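Local coordinates for protein putative SnoaL-like polyketide cyclase (PDB 3GZB) that may act as a SnoaL-like polyketide cyclase of the NTF2-like superfamily, although its own substrate and reaction are not established, at residues V27-A32 / T43-D48. Sequence-based numbering, arbitrary orientation. Where two conformers were deposited one is given.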
ATOM      1  N   VAL A  27      -0.369  -1.967  15.354  1.00  8.28           N
ATOM      2  CA  VAL A  27      -0.203  -0.717  16.075  1.00  9.33           C
ATOM      3  C   VAL A  27       0.978  -0.795  17.062  1.00  9.51           C
ATOM      4  O   VAL A  27       1.815   0.135  17.153  1.00  9.47           O
ATOM      5  CB  VAL A  27      -1.491  -0.294  16.778  1.00  9.35           C
ATOM      6  CG1 VAL A  27      -1.287   0.931  17.671  1.00 10.85           C
ATOM      7  CG2 VAL A  27      -2.636  -0.041  15.741  1.00 11.84           C
ATOM      8  N   LYS A  28       1.073  -1.869  17.820  1.00  9.63           N
ATOM      9  CA  LYS A  28       2.191  -2.064  18.770  0.50  8.75           C
ATOM     10  C   LYS A  28       3.541  -2.011  18.069  1.00 10.05           C
ATOM     11  O   LYS A  28       4.482  -1.354  18.533  1.00  9.54           O
ATOM     12  CB  LYS A  28       2.042  -3.403  19.500  0.50 11.16           C
ATOM     13  CG  LYS A  28       0.750  -3.497  20.334  0.50 11.79           C
ATOM     14  CD  LYS A  28       0.835  -4.601  21.320  0.50 19.90           C
ATOM     15  CE  LYS A  28      -0.233  -4.500  22.385  0.50 20.85           C
ATOM     16  NZ  LYS A  28       0.106  -5.447  23.464  0.50 18.57           N
ATOM     17  N   TYR A  29       3.625  -2.727  16.963  1.00  8.52           N
ATOM     18  CA  TYR A  29       4.869  -2.713  16.157  1.00  8.89           C
ATOM     19  C   TYR A  29       5.242  -1.328  15.648  1.00  9.89           C
ATOM     20  O   TYR A  29       6.384  -0.898  15.804  1.00  9.19           O
ATOM     21  CB  TYR A  29       4.754  -3.702  15.044  1.00  9.25           C
ATOM     22  CG  TYR A  29       5.882  -3.706  14.033  1.00  8.73           C
ATOM     23  CD1 TYR A  29       7.018  -4.447  14.237  1.00  8.94           C
ATOM     24  CD2 TYR A  29       5.814  -2.965  12.874  1.00  9.47           C
ATOM     25  CE1 TYR A  29       8.007  -4.501  13.255  1.00  9.72           C
ATOM     26  CE2 TYR A  29       6.789  -2.990  11.914  1.00 11.24           C
ATOM     27  CZ  TYR A  29       7.907  -3.737  12.116  1.00 10.14           C
ATOM     28  OH  TYR A  29       8.904  -3.835  11.164  1.00 10.01           O
HETATM   29  N   MSE A  30       4.259  -0.628  15.052  1.00  7.49           N
HETATM   30  CA  MSE A  30       4.538   0.682  14.501  1.00  7.92           C
HETATM   31  C   MSE A  30       4.870   1.705  15.596  1.00 10.24           C
HETATM   32  O   MSE A  30       5.658   2.619  15.350  1.00  9.80           O
HETATM   33  CB  MSE A  30       3.383   1.162  13.648  1.00  7.98           C
HETATM   34  CG  MSE A  30       3.139   0.318  12.438  1.00  6.98           C
HETATM   35 SE   MSE A  30       4.600   0.180  11.186  0.75  9.45          SE
HETATM   36  CE  MSE A  30       4.870   2.054  10.790  1.00 18.16           C
ATOM     37  N   ASP A  31       4.216   1.630  16.744  1.00  8.96           N
ATOM     38  CA  ASP A  31       4.573   2.536  17.847  1.00 10.36           C
ATOM     39  C   ASP A  31       6.034   2.271  18.262  1.00 11.46           C
ATOM     40  O   ASP A  31       6.808   3.230  18.425  1.00 11.05           O
ATOM     41  CB  ASP A  31       3.607   2.397  19.040  1.00  9.94           C
ATOM     42  CG  ASP A  31       2.344   3.241  18.851  1.00 14.69           C
ATOM     43  OD1 ASP A  31       2.416   4.185  18.050  1.00 16.30           O
ATOM     44  OD2 ASP A  31       1.296   2.979  19.495  1.00 13.29           O
ATOM     45  N   ALA A  32       6.433   1.018  18.386  1.00  9.99           N
ATOM     46  CA  ALA A  32       7.848   0.699  18.700  1.00  8.96           C
ATOM     47  C   ALA A  32       8.812   1.235  17.653  1.00 10.72           C
ATOM     48  O   ALA A  32       9.827   1.854  17.964  1.00 10.60           O
ATOM     49  CB  ALA A  32       8.054  -0.826  18.900  1.00 11.18           C
ATOM     50  N   THR A  43      11.764  -8.053  19.351  1.00 10.92           N
ATOM     51  CA  THR A  43      10.835  -9.162  19.713  1.00 10.94           C
ATOM     52  C   THR A  43       9.905  -9.554  18.574  1.00 10.95           C
ATOM     53  O   THR A  43       9.362 -10.665  18.570  1.00 11.50           O
ATOM     54  CB  THR A  43      10.000  -8.892  20.955  1.00 11.95           C
ATOM     55  OG1 THR A  43       8.927  -8.003  20.695  1.00 13.43           O
ATOM     56  CG2 THR A  43      10.848  -8.386  22.153  1.00 15.24           C
ATOM     57  N   PHE A  44       9.709  -8.666  17.597  1.00  9.69           N
ATOM     58  CA  PHE A  44       8.828  -8.959  16.502  1.00  9.26           C
ATOM     59  C   PHE A  44       9.565  -9.617  15.329  1.00 10.16           C
ATOM     60  O   PHE A  44       8.928  -9.968  14.329  1.00 10.93           O
ATOM     61  CB  PHE A  44       8.189  -7.673  15.949  1.00 10.07           C
ATOM     62  CG  PHE A  44       7.088  -7.112  16.804  1.00 10.19           C
ATOM     63  CD1 PHE A  44       7.361  -6.180  17.798  1.00 10.63           C
ATOM     64  CD2 PHE A  44       5.772  -7.480  16.582  1.00 11.87           C
ATOM     65  CE1 PHE A  44       6.300  -5.655  18.563  1.00 12.42           C
ATOM     66  CE2 PHE A  44       4.744  -6.951  17.360  1.00 11.08           C
ATOM     67  CZ  PHE A  44       5.010  -6.061  18.329  1.00 12.03           C
ATOM     68  N   TYR A  45      10.880  -9.824  15.431  1.00  8.90           N
ATOM     69  CA  TYR A  45      11.631 -10.390  14.318  1.00  9.19           C
ATOM     70  C   TYR A  45      12.276 -11.719  14.693  1.00 10.51           C
ATOM     71  O   TYR A  45      12.609 -11.977  15.872  1.00 11.43           O
ATOM     72  CB  TYR A  45      12.778  -9.453  13.869  1.00  9.47           C
ATOM     73  CG  TYR A  45      12.380  -8.088  13.384  1.00  8.19           C
ATOM     74  CD1 TYR A  45      11.247  -7.888  12.621  1.00 10.03           C
ATOM     75  CD2 TYR A  45      13.165  -6.981  13.694  1.00 10.52           C
ATOM     76  CE1 TYR A  45      10.915  -6.628  12.145  1.00  9.47           C
ATOM     77  CE2 TYR A  45      12.845  -5.716  13.248  1.00 10.31           C
ATOM     78  CZ  TYR A  45      11.694  -5.530  12.482  1.00  9.75           C
ATOM     79  OH  TYR A  45      11.424  -4.247  12.031  1.00 11.04           O
ATOM     80  N   ASN A  46      12.465 -12.566  13.701  1.00  9.82           N
ATOM     81  CA  ASN A  46      13.417 -13.682  13.792  1.00 11.77           C
ATOM     82  C   ASN A  46      14.358 -13.722  12.608  1.00  9.13           C
ATOM     83  O   ASN A  46      14.408 -12.748  11.839  1.00  9.51           O
ATOM     84  CB  ASN A  46      12.692 -15.012  14.029  1.00 11.07           C
ATOM     85  CG  ASN A  46      12.040 -15.560  12.808  1.00 13.14           C
ATOM     86  OD1 ASN A  46      11.992 -14.943  11.733  1.00 11.97           O
ATOM     87  ND2 ASN A  46      11.526 -16.786  12.950  1.00 17.08           N
ATOM     88  N   ARG A  47      15.154 -14.774  12.458  1.00  9.96           N
ATOM     89  CA  ARG A  47      16.163 -14.808  11.413  1.00 10.81           C
ATOM     90  C   ARG A  47      15.568 -14.786   9.981  1.00 11.00           C
ATOM     91  O   ARG A  47      16.298 -14.513   9.033  1.00 12.01           O
ATOM     92  CB  ARG A  47      17.058 -16.056  11.580  1.00 10.93           C
ATOM     93  CG  ARG A  47      16.373 -17.362  11.305  1.00 12.58           C
ATOM     94  CD  ARG A  47      17.331 -18.506  11.644  1.00 20.93           C
ATOM     95  NE  ARG A  47      16.892 -19.834  11.247  1.00 25.78           N
ATOM     96  CZ  ARG A  47      17.681 -20.909  11.341  1.00 36.05           C
ATOM     97  NH1 ARG A  47      18.918 -20.778  11.822  1.00 25.50           N
ATOM     98  NH2 ARG A  47      17.252 -22.111  10.961  1.00 34.99           N
ATOM     99  N   ASP A  48      14.269 -15.048   9.852  1.00 10.12           N
ATOM    100  CA  ASP A  48      13.612 -15.095   8.554  1.00 11.74           C
ATOM    101  C   ASP A  48      12.827 -13.820   8.259  1.00 11.13           C
ATOM    102  O   ASP A  48      12.330 -13.679   7.148  1.00 11.93           O
ATOM    103  CB  ASP A  48      12.622 -16.277   8.477  1.00 11.23           C
ATOM    104  CG  ASP A  48      13.331 -17.653   8.615  1.00 14.35           C
ATOM    105  OD1 ASP A  48      14.409 -17.824   8.025  1.00 17.20           O
ATOM    106  OD2 ASP A  48      12.776 -18.483   9.349  1.00 21.77           O
TER
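The ring of Y29 presents its edge to one face of F44, and CB of Y29 sits over the centre of that same face, 4.0 Å from the ring centroid in a CH-pi contact. The ring planes stand at 77° with centroids 5.4 Å apart, a T-shaped pair in which CD1 of Y29 meets F44 where the ring joins CB, 3.7 Å from F44 CG. Further along the edge of Y29 comes Y45, whose hydroxyl lies near the plane of the Y29 ring; Y29 OH in turn lies in the plane of the Y45 ring, at its edge. These three rings form an aromatic cluster in the cone-like alpha+beta fold of the NTF2 superfamily, joining helix 21-34 to the loop that runs from helix 38-42 into strand 50-53. Y29 reaches both partners because its CG is anti to the backbone N (chi1 174°), which carries the ring past F44 to Y45. At the margin, K28 lays only its CB against F44, 4.2 Å from CZ, obliquely to the ring, while its extended chain leads the ammonium group away. Around the cluster, L41 and V135 pack on Y29, I66, I67 and L70 of helix 63-73 cover Y45, and a backbone hydrogen bond between F44 and V135 ties the loop to strand 134-142. The buried hydroxyl of Y29 has two polar partners, which help to fix where the ring ends. One is H138 ND1, to which it is hydrogen-bonded. The other is Y45: the two side chains cross at about a right angle, and Y29 OH and Y45 OH share a 2.7 Å hydrogen bond that either could donate.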